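Local coordinates for protein BA_2500 (Bacillus anthracis, PDB 4GUC), which is of unknown function but folds as a compact, mostly beta domain in a family grouped with the E-set (immunoglobulin-like) clan, at residues 95-101 with 114-120; 34-39 with 88-93; 10-14 with 104-110. All coordinates share one frame; numbering follows the deposited sequence. Where two conformers were deposited one is given.

In the fold
Interactions 1 and 3 use the same hairpin, strands 98-106 and 109-119, at opposite ends: their centres lie about 20 Å apart. Interaction 1 pairs the two strands through a backbone ladder over a largely apolar face. Interaction 3 sets the loop before helix 16-22 against the turn end of the hairpin, combining aromatic packing with a water-bridged margin. Interaction 2 joins strand 84-90 and its continuation to the turn that ends strand 34-35, and touches interaction 1 through His36 NE2 to Tyr95 O and Lys35 NZ to the Lys120 carboxylate. All are partly buried, interaction 1 most: 5 of 13 touching residues, against 3 of 12 and 2 of 7 in interactions 2 and 3.

Interaction 1 (95-101 with 114-120)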
# COMPACT_ATOMS: atom_id res chain seq x y z
N TYR A 95 13.90 1.10 -0.04
CA TYR A 95 13.02 0.18 -0.74
C TYR A 95 13.88 -0.63 -1.73
O TYR A 95 14.09 -0.21 -2.88
CB TYR A 95 11.95 0.94 -1.52
CG TYR A 95 10.98 1.75 -0.68
CD1 TYR A 95 11.30 3.03 -0.23
CD2 TYR A 95 9.71 1.24 -0.35
CE1 TYR A 95 10.39 3.78 0.54
CE2 TYR A 95 8.81 1.97 0.40
CZ TYR A 95 9.16 3.25 0.85
OH TYR A 95 8.29 4.01 1.59
N ASN A 96 14.31 -1.81 -1.29
CA ASN A 96 15.12 -2.71 -2.09
C ASN A 96 14.42 -3.06 -3.41
O ASN A 96 13.22 -3.30 -3.42
CB ASN A 96 15.27 -4.00 -1.29
CG ASN A 96 15.95 -3.78 0.06
OD1 ASN A 96 15.33 -3.99 1.11
ND2 ASN A 96 17.17 -3.27 0.03
N PRO A 97 15.16 -3.05 -4.55
CA PRO A 97 14.45 -3.42 -5.76
C PRO A 97 13.62 -4.71 -5.61
O PRO A 97 14.08 -5.70 -5.05
CB PRO A 97 15.58 -3.57 -6.78
CG PRO A 97 16.60 -2.58 -6.31
CD PRO A 97 16.57 -2.73 -4.82
N GLY A 98 12.38 -4.66 -6.05
CA GLY A 98 11.50 -5.82 -5.95
C GLY A 98 10.07 -5.45 -6.26
O GLY A 98 9.83 -4.43 -6.91
N THR A 99 9.14 -6.29 -5.81
CA THR A 99 7.71 -6.12 -6.05
C THR A 99 7.04 -5.64 -4.77
O THR A 99 7.30 -6.16 -3.69
CB THR A 99 7.09 -7.43 -6.55
OG1 THR A 99 7.76 -7.81 -7.76
CG2 THR A 99 5.61 -7.30 -6.82
N TYR A 100 6.16 -4.65 -4.91
CA TYR A 100 5.44 -4.02 -3.79
C TYR A 100 3.98 -3.83 -4.06
O TYR A 100 3.55 -4.04 -5.19
CB TYR A 100 6.08 -2.64 -3.55
CG TYR A 100 7.51 -2.71 -3.02
CD1 TYR A 100 8.58 -2.92 -3.86
CD2 TYR A 100 7.77 -2.53 -1.66
CE1 TYR A 100 9.90 -3.00 -3.37
CE2 TYR A 100 9.06 -2.60 -1.17
CZ TYR A 100 10.13 -2.85 -2.03
OH TYR A 100 11.43 -2.90 -1.52
N VAL A 101 3.23 -3.46 -3.03
CA VAL A 101 1.80 -3.18 -3.19
C VAL A 101 1.38 -2.16 -2.17
O VAL A 101 1.88 -2.15 -1.05
CB VAL A 101 0.90 -4.46 -3.07
CG1 VAL A 101 1.03 -5.14 -1.74
CG2 VAL A 101 -0.59 -4.13 -3.39
N GLY A 114 -2.93 -3.04 -6.64
CA GLY A 114 -2.25 -4.11 -7.35
C GLY A 114 -0.74 -4.00 -7.19
O GLY A 114 -0.19 -2.92 -6.91
N SER A 115 -0.02 -5.09 -7.41
CA SER A 115 1.42 -5.04 -7.29
C SER A 115 2.10 -4.14 -8.34
O SER A 115 1.57 -3.89 -9.41
CB SER A 115 1.95 -6.46 -7.38
OG SER A 115 1.61 -7.05 -8.62
N PHE A 116 3.32 -3.69 -8.02
CA PHE A 116 4.13 -2.86 -8.90
C PHE A 116 5.59 -3.07 -8.55
O PHE A 116 5.90 -3.62 -7.48
CB PHE A 116 3.79 -1.35 -8.82
CG PHE A 116 3.96 -0.73 -7.44
CD1 PHE A 116 2.94 -0.79 -6.51
CD2 PHE A 116 5.14 -0.06 -7.09
CE1 PHE A 116 3.09 -0.25 -5.26
CE2 PHE A 116 5.27 0.47 -5.81
CZ PHE A 116 4.21 0.40 -4.91
N LYS A 117 6.50 -2.69 -9.43
CA LYS A 117 7.91 -2.84 -9.16
C LYS A 117 8.59 -1.55 -8.72
O LYS A 117 8.16 -0.45 -9.08
CB LYS A 117 8.66 -3.26 -10.43
CG LYS A 117 8.29 -4.58 -11.05
CD LYS A 117 8.64 -5.78 -10.19
CE LYS A 117 8.50 -7.10 -10.98
NZ LYS A 117 7.16 -7.30 -11.62
N ILE A 118 9.59 -1.69 -7.85
CA ILE A 118 10.45 -0.59 -7.44
C ILE A 118 11.83 -1.04 -7.96
O ILE A 118 12.27 -2.15 -7.67
CB ILE A 118 10.48 -0.27 -5.93
CG1 ILE A 118 9.12 0.28 -5.54
CG2 ILE A 118 11.59 0.75 -5.64
CD1 ILE A 118 8.94 0.64 -4.07
N SER A 119 12.48 -0.19 -8.73
CA SER A 119 13.80 -0.49 -9.30
C SER A 119 14.81 0.59 -8.98
O SER A 119 14.44 1.68 -8.54
CB SER A 119 13.68 -0.64 -10.83
OG SER A 119 13.14 0.54 -11.39
N LYS A 120 16.09 0.29 -9.20
CA LYS A 120 17.16 1.26 -8.93
C LYS A 120 17.04 2.42 -9.92
O LYS A 120 17.49 3.54 -9.64
CB LYS A 120 18.56 0.64 -9.04
CG LYS A 120 18.82 -0.45 -8.01
CD LYS A 120 20.30 -0.81 -7.95
CE LYS A 120 20.60 -1.82 -6.81
NZ LYS A 120 19.97 -3.16 -6.96
OXT LYS A 120 16.51 2.26 -11.03
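Ile118 lays its CD1 methyl over one face of the Tyr100 ring, 3.7 Å from the ring centroid and 17° off the normal, which defines a CH-pi contact. The same CD1 reaches Tyr95 CD2 at 3.8 Å, joining the two tyrosines through one methyl. Diagonal to Ile118, Tyr100 also packs on its own cross-strand partner: its CB stands over the Phe116 face, toward the rim, 4.1 Å from the centroid. Phe116 can meet it because CG sits between its backbone N and carbonyl carbon (chi1 60°), folding the ring back across the partner strand until CE1 lies 3.8 Å from Val101 CA.

Tyr100, Phe116 and Ile118 share one face of the antiparallel hairpin; Tyr95 reaches Ile118 from the loop before it. Gly98 with Ile118 and Tyr100 with Phe116 are hydrogen-bonded pairs; Tyr100 N reaches Phe116 O at 2.8 Å and is nearly straight. Thr99 and Lys117, a non-hydrogen-bonded pair, take the other face, where the bent lysine chain brings CD to 3.3 Å from Thr99 OG1.

In the second shell, Tyr100 OH donates to Asn96 O at 2.6 Å, on a lone pair in the carbonyl plane, and is also hydrogen-bonded to Gln58 NE2. Tyr72 meets the Tyr100 ring edge-to-face. The bonds at OH hold the end of the ring, while Ile118 and Tyr72 probably limit its rotation; the buried hydroxyl is satisfied.

Interaction 2 (34-39 with 88-93); sequences LKHGDT and VTPITK
Ile91 O is gripped from the turn by Gly37 N at 2.8 Å, with an almost straight N-H angle of 175°, and more weakly by a CA-H contact from His36. In return Ile91 N donates to Asp38 O, also at 2.8 Å. These two bonds dock the type II beta turn of residues 35-38 onto the chain leaving strand 84-90. The turn is closed by Asp38 N to Lys35 O, and Asp38 OD2 accepts Lys35 N at 2.9 Å from above the carboxylate plane. Thr39 and Pro90 then form a non-hydrogen-bonded antiparallel pair at the end of the two-stranded sheet of 39-45 and 84-90.

Beside the backbone bonds, Lys93 CA sits over the centre of the His36 ring, 3.9 Å from the centroid, while His36 CD2 approaches Thr92 O at 3.2 Å. His36 NE2 is hydrogen-bonded to Tyr95 O, and Lys35 NZ forms a salt bridge with the C-terminal carboxylate of Lys120.

On the buried side, the Leu34 and Ile91 side chains cross at about a right angle, with CD1 of Leu34 3.8 Å from CG1 of Ile91. The reciprocal bonds at Ile91 thus pair its peptide polar groups right beside this apolar contact.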
# COMPACT_ATOMS: atom_id res chain seq x y z
N LEU A 34 7.83 2.21 -10.05
CA LEU A 34 8.56 3.38 -9.54
C LEU A 34 10.06 3.12 -9.46
O LEU A 34 10.50 1.95 -9.43
CB LEU A 34 8.01 3.76 -8.14
CG LEU A 34 6.51 4.10 -8.05
CD1 LEU A 34 6.08 4.39 -6.63
CD2 LEU A 34 6.22 5.29 -8.96
N LYS A 35 10.85 4.18 -9.48
CA LYS A 35 12.31 4.10 -9.38
C LYS A 35 12.77 4.92 -8.18
O LYS A 35 12.06 5.83 -7.73
CB LYS A 35 12.98 4.67 -10.62
CG LYS A 35 12.86 3.82 -11.87
CD LYS A 35 13.43 4.54 -13.09
CE LYS A 35 14.91 4.94 -12.97
NZ LYS A 35 15.89 3.83 -13.28
N HIS A 36 13.92 4.56 -7.61
CA HIS A 36 14.47 5.34 -6.50
C HIS A 36 14.55 6.79 -6.99
O HIS A 36 15.03 7.04 -8.10
CB HIS A 36 15.87 4.88 -6.06
CG HIS A 36 15.90 3.49 -5.49
ND1 HIS A 36 16.96 2.62 -5.68
CD2 HIS A 36 14.96 2.79 -4.82
CE1 HIS A 36 16.70 1.48 -5.07
NE2 HIS A 36 15.47 1.54 -4.57
N GLY A 37 14.07 7.72 -6.18
CA GLY A 37 14.06 9.15 -6.53
C GLY A 37 12.66 9.62 -6.84
O GLY A 37 12.40 10.83 -6.81
N ASP A 38 11.78 8.69 -7.19
CA ASP A 38 10.37 9.02 -7.46
C ASP A 38 9.64 9.26 -6.14
O ASP A 38 10.17 9.04 -5.03
CB ASP A 38 9.65 7.90 -8.23
CG ASP A 38 10.11 7.75 -9.67
OD1 ASP A 38 10.79 8.64 -10.20
OD2 ASP A 38 9.72 6.72 -10.30
N THR A 39 8.40 9.70 -6.24
CA THR A 39 7.59 9.94 -5.07
C THR A 39 6.24 9.28 -5.26
O THR A 39 5.68 9.32 -6.34
CB THR A 39 7.36 11.46 -4.81
OG1 THR A 39 8.63 12.12 -4.57
CG2 THR A 39 6.43 11.72 -3.62
N VAL A 88 1.51 10.63 0.67
CA VAL A 88 2.75 10.97 -0.01
C VAL A 88 3.99 10.44 0.69
O VAL A 88 4.13 10.61 1.91
CB VAL A 88 2.89 12.55 -0.03
CG1 VAL A 88 4.14 12.97 -0.82
CG2 VAL A 88 1.67 13.21 -0.65
N THR A 89 4.87 9.77 -0.04
CA THR A 89 6.10 9.31 0.60
C THR A 89 7.18 9.16 -0.49
O THR A 89 6.88 8.71 -1.59
CB THR A 89 5.88 8.01 1.42
OG1 THR A 89 6.88 7.88 2.42
CG2 THR A 89 5.88 6.76 0.54
N PRO A 90 8.46 9.52 -0.18
CA PRO A 90 9.51 9.37 -1.17
C PRO A 90 9.98 7.94 -1.36
O PRO A 90 10.05 7.17 -0.38
CB PRO A 90 10.67 10.20 -0.59
CG PRO A 90 10.44 10.19 0.86
CD PRO A 90 8.94 10.14 1.06
N ILE A 91 10.29 7.56 -2.60
CA ILE A 91 10.83 6.23 -2.87
C ILE A 91 12.36 6.36 -2.76
O ILE A 91 13.06 6.79 -3.70
CB ILE A 91 10.39 5.67 -4.22
CG1 ILE A 91 8.86 5.65 -4.32
CG2 ILE A 91 10.95 4.26 -4.43
CD1 ILE A 91 8.16 4.86 -3.25
N THR A 92 12.87 5.98 -1.59
CA THR A 92 14.29 6.04 -1.29
C THR A 92 14.94 4.67 -1.52
O THR A 92 14.25 3.71 -1.88
CB THR A 92 14.49 6.40 0.19
OG1 THR A 92 13.97 5.34 1.00
CG2 THR A 92 13.77 7.71 0.53
N LYS A 93 16.25 4.58 -1.32
CA LYS A 93 16.96 3.33 -1.49
C LYS A 93 16.61 2.29 -0.44
O LYS A 93 16.93 1.11 -0.60
CB LYS A 93 18.46 3.54 -1.54
CG LYS A 93 18.92 4.25 -2.79
CD LYS A 93 20.41 4.36 -2.77
CE LYS A 93 20.90 5.03 -4.03
NZ LYS A 93 22.33 5.32 -4.00

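Interaction 3 (10-14 with 104-110); sequences TWRWQ and MKLGENY
Trp11 and Tyr110 meet in an aromatic cluster completed by Trp13, which fastens the loop before helix 16-22 to the turn end of the hairpin formed by strands 98-106 and 109-119. The turn itself is of type II', running from Leu106 to Asn109.

The tight part centres on the Trp11 indole. Lys105 CB lies over one face, 3.6 Å from the centroid of the six-membered ring and 16° off its normal, a CH-pi contact. Tyr110 CE1 comes in on the same side, offset toward the rim, 3.8 Å from Trp11 CG. Lys105 has CG anti to its backbone N (chi1 180°) and an extended chain as far as CE, which carries CD to 3.6 Å from Trp11 NE1 before NZ bends away to Gly107 O. Trp13 directs its edge toward the Tyr110 face in an offset edge-to-face pair, with centroids 5.5 Å apart and planes at 70°. One direct hydrogen bond crosses the contact: Arg12 N donates to Tyr110 OH at 3.2 Å, a rather long bond that ties the phenol to the loop backbone. Beyond the segments, Lys55 makes a cation-pi contact with Trp11, and Leu18 and Leu19 of the helix touch Trp13.

The solvent side is looser. Arg12 and Glu108 are exposed, and their opposite charges stay beyond salt-bridge distance; in the conformer given, water spans the gap, a tentative bridge because Arg12 has a second conformer. Water 1 lies at the guanidinium edge, accepting from Arg12 NH2 and donating to Glu108 OE1. Water 2 is held only weakly by Arg12 NE, but donates to Glu108 O at 2.8 Å, an oxygen that water 1 also reaches at 3.2 Å.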
# COMPACT_ATOMS: atom_id res chain seq x y z
N THR A 10 -0.58 -5.79 11.73
CA THR A 10 -1.92 -6.07 12.24
C THR A 10 -3.08 -6.15 11.24
O THR A 10 -4.20 -6.56 11.59
CB THR A 10 -2.36 -4.93 13.22
OG1 THR A 10 -2.41 -3.67 12.54
CG2 THR A 10 -1.44 -4.82 14.41
N TRP A 11 -2.83 -5.78 10.00
CA TRP A 11 -3.89 -5.76 8.99
C TRP A 11 -4.37 -7.16 8.64
O TRP A 11 -3.65 -8.15 8.77
CB TRP A 11 -3.50 -4.85 7.84
CG TRP A 11 -3.58 -3.39 8.23
CD1 TRP A 11 -3.64 -2.84 9.48
CD2 TRP A 11 -3.40 -2.30 7.32
NE1 TRP A 11 -3.61 -1.46 9.40
CE2 TRP A 11 -3.46 -1.10 8.08
CE3 TRP A 11 -3.29 -2.21 5.94
CZ2 TRP A 11 -3.37 0.16 7.48
CZ3 TRP A 11 -3.16 -0.96 5.37
CH2 TRP A 11 -3.21 0.19 6.13
N ARG A 12 -5.60 -7.25 8.15
CA ARG A 12 -6.19 -8.54 7.89
C ARG A 12 -5.51 -9.45 6.85
O ARG A 12 -5.33 -10.64 7.11
CB ARG A 12 -7.67 -8.36 7.55
CG ARG A 12 -8.45 -9.68 7.58
CD ARG A 12 -9.94 -9.48 7.36
NE ARG A 12 -10.52 -8.57 8.34
CZ ARG A 12 -10.99 -8.93 9.53
NH1 ARG A 12 -10.98 -10.19 9.91
NH2 ARG A 12 -11.50 -8.01 10.34
N TRP A 13 -5.13 -8.90 5.70
CA TRP A 13 -4.52 -9.69 4.63
C TRP A 13 -3.01 -9.49 4.57
O TRP A 13 -2.53 -8.41 4.20
CB TRP A 13 -5.17 -9.30 3.31
CG TRP A 13 -6.66 -9.31 3.37
CD1 TRP A 13 -7.49 -8.23 3.22
CD2 TRP A 13 -7.49 -10.43 3.68
NE1 TRP A 13 -8.80 -8.63 3.37
CE2 TRP A 13 -8.82 -9.97 3.66
CE3 TRP A 13 -7.25 -11.78 3.95
CZ2 TRP A 13 -9.91 -10.82 3.91
CZ3 TRP A 13 -8.33 -12.63 4.20
CH2 TRP A 13 -9.64 -12.14 4.18
N GLN A 14 -2.26 -10.55 4.84
CA GLN A 14 -0.79 -10.46 4.82
C GLN A 14 -0.20 -11.38 3.78
O GLN A 14 0.98 -11.71 3.82
CB GLN A 14 -0.23 -10.84 6.18
CG GLN A 14 -0.79 -10.07 7.36
CD GLN A 14 -0.36 -8.66 7.41
OE1 GLN A 14 0.72 -8.30 6.95
NE2 GLN A 14 -1.19 -7.83 8.02
N MSE A 104 -4.80 0.32 1.43
CA MSE A 104 -5.45 1.29 2.27
C MSE A 104 -6.47 0.62 3.18
O MSE A 104 -7.27 -0.22 2.71
CB MSE A 104 -6.16 2.37 1.46
CG MSE A 104 -6.79 3.48 2.35
SE MSE A 104 -7.62 4.95 1.45
CE MSE A 104 -9.13 4.02 0.74
N LYS A 105 -6.40 0.93 4.47
CA LYS A 105 -7.38 0.46 5.44
C LYS A 105 -8.30 1.68 5.69
O LYS A 105 -7.82 2.78 5.98
CB LYS A 105 -6.75 0.01 6.73
CG LYS A 105 -7.81 -0.48 7.78
CD LYS A 105 -7.14 -0.99 9.00
CE LYS A 105 -8.10 -1.49 10.07
NZ LYS A 105 -8.95 -0.40 10.64
N LEU A 106 -9.61 1.47 5.58
CA LEU A 106 -10.59 2.55 5.79
C LEU A 106 -11.69 1.90 6.59
O LEU A 106 -12.50 1.13 6.06
CB LEU A 106 -11.11 3.09 4.47
CG LEU A 106 -12.01 4.30 4.53
CD1 LEU A 106 -11.25 5.53 5.06
CD2 LEU A 106 -12.60 4.58 3.14
N GLY A 107 -11.72 2.18 7.88
CA GLY A 107 -12.70 1.49 8.73
C GLY A 107 -12.36 0.00 8.75
O GLY A 107 -11.20 -0.36 8.88
N GLU A 108 -13.35 -0.86 8.54
CA GLU A 108 -13.12 -2.30 8.54
C GLU A 108 -12.82 -2.83 7.13
O GLU A 108 -12.63 -4.04 6.96
CB GLU A 108 -14.40 -3.02 9.01
CG GLU A 108 -14.90 -2.68 10.39
CD GLU A 108 -14.03 -3.24 11.50
OE1 GLU A 108 -12.98 -3.86 11.18
OE2 GLU A 108 -14.42 -3.09 12.69
N ASN A 109 -12.74 -1.95 6.13
CA ASN A 109 -12.53 -2.36 4.75
C ASN A 109 -11.13 -2.10 4.24
O ASN A 109 -10.43 -1.20 4.70
CB ASN A 109 -13.56 -1.64 3.88
CG ASN A 109 -15.01 -2.00 4.25
OD1 ASN A 109 -15.31 -3.14 4.61
ND2 ASN A 109 -15.88 -1.01 4.22
N TYR A 110 -10.74 -2.87 3.23
CA TYR A 110 -9.43 -2.76 2.63
C TYR A 110 -9.50 -2.56 1.12
O TYR A 110 -10.36 -3.14 0.46
CB TYR A 110 -8.59 -3.99 2.92
CG TYR A 110 -8.24 -4.14 4.39
CD1 TYR A 110 -7.11 -3.56 4.92
CD2 TYR A 110 -9.05 -4.86 5.24
CE1 TYR A 110 -6.79 -3.73 6.25
CE2 TYR A 110 -8.76 -5.00 6.56
CZ TYR A 110 -7.61 -4.41 7.07
OH TYR A 110 -7.27 -4.57 8.40
O HOH W 1 -11.40 -5.15 9.68
O HOH W 2 -12.15 -6.77 6.47